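Disulfide isomerase (Salmonella enterica subsp. enterica serovar Typhimurium, PDB 3L9U) introduces disulfide bonds by passing its own to other proteins, and probably works with DsbI to form an essential disulfide in AssT. Local coordinates at residues 47-51 and 186-190. Residues are numbered along the deposited sequence; the frame is centred on the assembly and turned at random.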
ATOM      1  N   PRO A  47       2.206  -8.365  10.388  1.00 12.48           N
ATOM      2  CA  PRO A  47       2.641  -8.410  11.786  1.00 12.40           C
ATOM      3  C   PRO A  47       3.153  -7.070  12.298  1.00 12.13           C
ATOM      4  O   PRO A  47       2.895  -6.734  13.459  1.00 14.36           O
ATOM      5  CB  PRO A  47       3.766  -9.450  11.764  1.00 13.67           C
ATOM      6  CG  PRO A  47       3.402 -10.345  10.623  1.00 14.73           C
ATOM      7  CD  PRO A  47       2.808  -9.440   9.583  1.00 13.26           C
ATOM      8  N   VAL A  48       3.883  -6.321  11.477  1.00 11.58           N
ATOM      9  CA  VAL A  48       4.332  -5.001  11.915  1.00 12.23           C
ATOM     10  C   VAL A  48       3.140  -4.067  12.156  1.00 11.90           C
ATOM     11  O   VAL A  48       3.054  -3.401  13.203  1.00 12.33           O
ATOM     12  CB  VAL A  48       5.342  -4.374  10.925  1.00 10.64           C
ATOM     13  CG1 VAL A  48       5.628  -2.925  11.296  1.00 12.47           C
ATOM     14  CG2 VAL A  48       6.646  -5.194  10.911  1.00 10.36           C
ATOM     15  N   SER A  49       2.208  -4.023  11.207  1.00 11.69           N
ATOM     16  CA  SER A  49       1.016  -3.195  11.389  1.00 12.96           C
ATOM     17  C   SER A  49       0.227  -3.560  12.650  1.00 14.44           C
ATOM     18  O   SER A  49      -0.260  -2.675  13.359  1.00 16.01           O
ATOM     19  CB  SER A  49       0.109  -3.251  10.158  1.00 13.65           C
ATOM     20  OG  SER A  49       0.779  -2.712   9.037  1.00 16.85           O
ATOM     21  N   ASP A  50       0.115  -4.838  12.919  1.00 15.22           N
ATOM     22  CA  ASP A  50      -0.572  -5.257  14.116  1.00 17.87           C
ATOM     23  C   ASP A  50       0.099  -4.754  15.370  1.00 17.65           C
ATOM     24  O   ASP A  50      -0.532  -4.326  16.270  1.00 18.55           O
ATOM     25  CB  ASP A  50      -0.663  -6.757  14.168  1.00 20.00           C
ATOM     26  CG  ASP A  50      -1.633  -7.315  13.171  1.00 20.00           C
ATOM     27  OD1 ASP A  50      -1.521  -8.504  12.875  1.00 20.00           O
ATOM     28  OD2 ASP A  50      -2.532  -6.609  12.683  1.00 20.00           O
ATOM     29  N   LYS A  51       1.400  -4.847  15.399  1.00 16.11           N
ATOM     30  CA  LYS A  51       2.174  -4.419  16.565  1.00 16.02           C
ATOM     31  C   LYS A  51       2.089  -2.917  16.844  1.00 15.43           C
ATOM     32  O   LYS A  51       2.304  -2.489  17.975  1.00 18.39           O
ATOM     33  CB  LYS A  51       3.642  -4.830  16.435  1.00 17.47           C
ATOM     34  CG  LYS A  51       3.904  -6.313  16.645  1.00 20.00           C
ATOM     35  CD  LYS A  51       5.363  -6.628  16.366  1.00 23.41           C
ATOM     36  CE  LYS A  51       5.673  -8.088  16.613  1.00 26.76           C
ATOM     37  NZ  LYS A  51       5.487  -8.461  18.049  1.00 29.43           N
ATOM     38  N   SER A 186      14.179  -6.825  11.284  1.00 13.53           N
ATOM     39  CA  SER A 186      13.208  -7.853  11.641  1.00 12.40           C
ATOM     40  C   SER A 186      11.856  -7.214  11.853  1.00 13.25           C
ATOM     41  O   SER A 186      11.743  -5.993  11.874  1.00 15.02           O
ATOM     42  CB  SER A 186      13.636  -8.560  12.936  1.00 12.71           C
ATOM     43  OG  SER A 186      13.573  -7.670  14.052  1.00 13.15           O
ATOM     44  N   ILE A 187      10.835  -8.040  12.037  1.00 12.78           N
ATOM     45  CA  ILE A 187       9.510  -7.536  12.378  1.00 12.85           C
ATOM     46  C   ILE A 187       9.526  -6.817  13.731  1.00 12.30           C
ATOM     47  O   ILE A 187       8.998  -5.709  13.850  1.00 12.27           O
ATOM     48  CB  ILE A 187       8.473  -8.684  12.345  1.00 14.67           C
ATOM     49  CG1 ILE A 187       8.166  -9.038  10.877  1.00 16.75           C
ATOM     50  CG2 ILE A 187       7.204  -8.312  13.116  1.00 15.73           C
ATOM     51  CD1 ILE A 187       7.416 -10.310  10.705  1.00 22.11           C
ATOM     52  N   ASP A 188      10.146  -7.422  14.746  1.00 13.19           N
ATOM     53  CA  ASP A 188      10.172  -6.803  16.070  1.00 13.56           C
ATOM     54  C   ASP A 188      10.932  -5.487  16.052  1.00 12.80           C
ATOM     55  O   ASP A 188      10.548  -4.528  16.733  1.00 14.38           O
ATOM     56  CB  ASP A 188      10.804  -7.729  17.108  1.00 16.08           C
ATOM     57  CG  ASP A 188       9.939  -8.923  17.430  1.00 20.83           C
ATOM     58  OD1 ASP A 188       8.775  -8.965  16.983  1.00 22.58           O
ATOM     59  OD2 ASP A 188      10.433  -9.827  18.135  1.00 22.65           O
ATOM     60  N   SER A 189      12.023  -5.448  15.289  1.00 11.99           N
ATOM     61  CA  SER A 189      12.819  -4.230  15.158  1.00 11.69           C
ATOM     62  C   SER A 189      12.027  -3.142  14.434  1.00 11.66           C
ATOM     63  O   SER A 189      11.933  -2.012  14.903  1.00 11.97           O
ATOM     64  CB  SER A 189      14.119  -4.522  14.408  1.00 13.25           C
ATOM     65  OG  SER A 189      14.854  -3.334  14.171  1.00 13.51           O
ATOM     66  N   MET A 190      11.461  -3.491  13.283  1.00 10.89           N
ATOM     67  CA  MET A 190      10.719  -2.525  12.488  1.00  9.89           C
ATOM     68  C   MET A 190       9.538  -1.954  13.254  1.00 10.73           C
ATOM     69  O   MET A 190       9.236  -0.762  13.158  1.00 11.35           O
ATOM     70  CB  MET A 190      10.228  -3.165  11.192  1.00 10.07           C
ATOM     71  CG  MET A 190       9.636  -2.164  10.233  1.00 10.93           C
ATOM     72  SD  MET A 190       8.910  -2.978   8.814  1.00 12.09           S
ATOM     73  CE  MET A 190       8.227  -1.561   7.950  1.00 12.44           C
TER
HETATM   74  O   HOH W   1       7.543 -10.656  18.822  1.00 46.42           O
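Pro-47, in the short helix 45-52, meets the start of the C-terminal helix 187-198: its ring carbon CB lies 3.9 Å from CG2 of Ile-187. Val-48 comes next and is central to the apolar contact, its CA 5.8 Å from CA of Ile-187, the closest pair of CA atoms across the two segments. Its CG2 methyl fits between two residues one helical turn apart, 3.9 Å from CG2 of Ile-187 and 3.8 Å from SD of Met-190, and it also rests 3.8 Å from the carbonyl O of Ile-187. Met-190, extended and buried, additionally touches Val-44 and Ile-184, which carries the apolar layer further into the chain. In this thioredoxin fold, helix 45-52 closely follows helix 35-43, at whose start sits the Cys-34/Cys-37 pair, the probable redox-active CxxC; the contact thus ties the chain just beyond the active-site helix to the last helix of the chain. Ser-49 turns to the other side of its helix, where OG hydrogen-bonds to O of Thr-45 and the side chain touches Phe-92. Lys-51, one turn on from Pro-47, donates its backbone N to O of Pro-47 (3.1 Å) and reaches across at the exposed margin: CE packs 3.8 Å from CG2 of Ile-187, and NZ forms a salt bridge to OD1 of Asp-188 at 3.5 Å. Water 1 bridges this pair, accepting from NZ of Lys-51 at 3.1 Å and donating to OD1 of Asp-188 at 2.8 Å. Within 186-190, Ser-186 is the N-cap of helix 187-198, its OG accepting from N of Ser-189 at 3.0 Å.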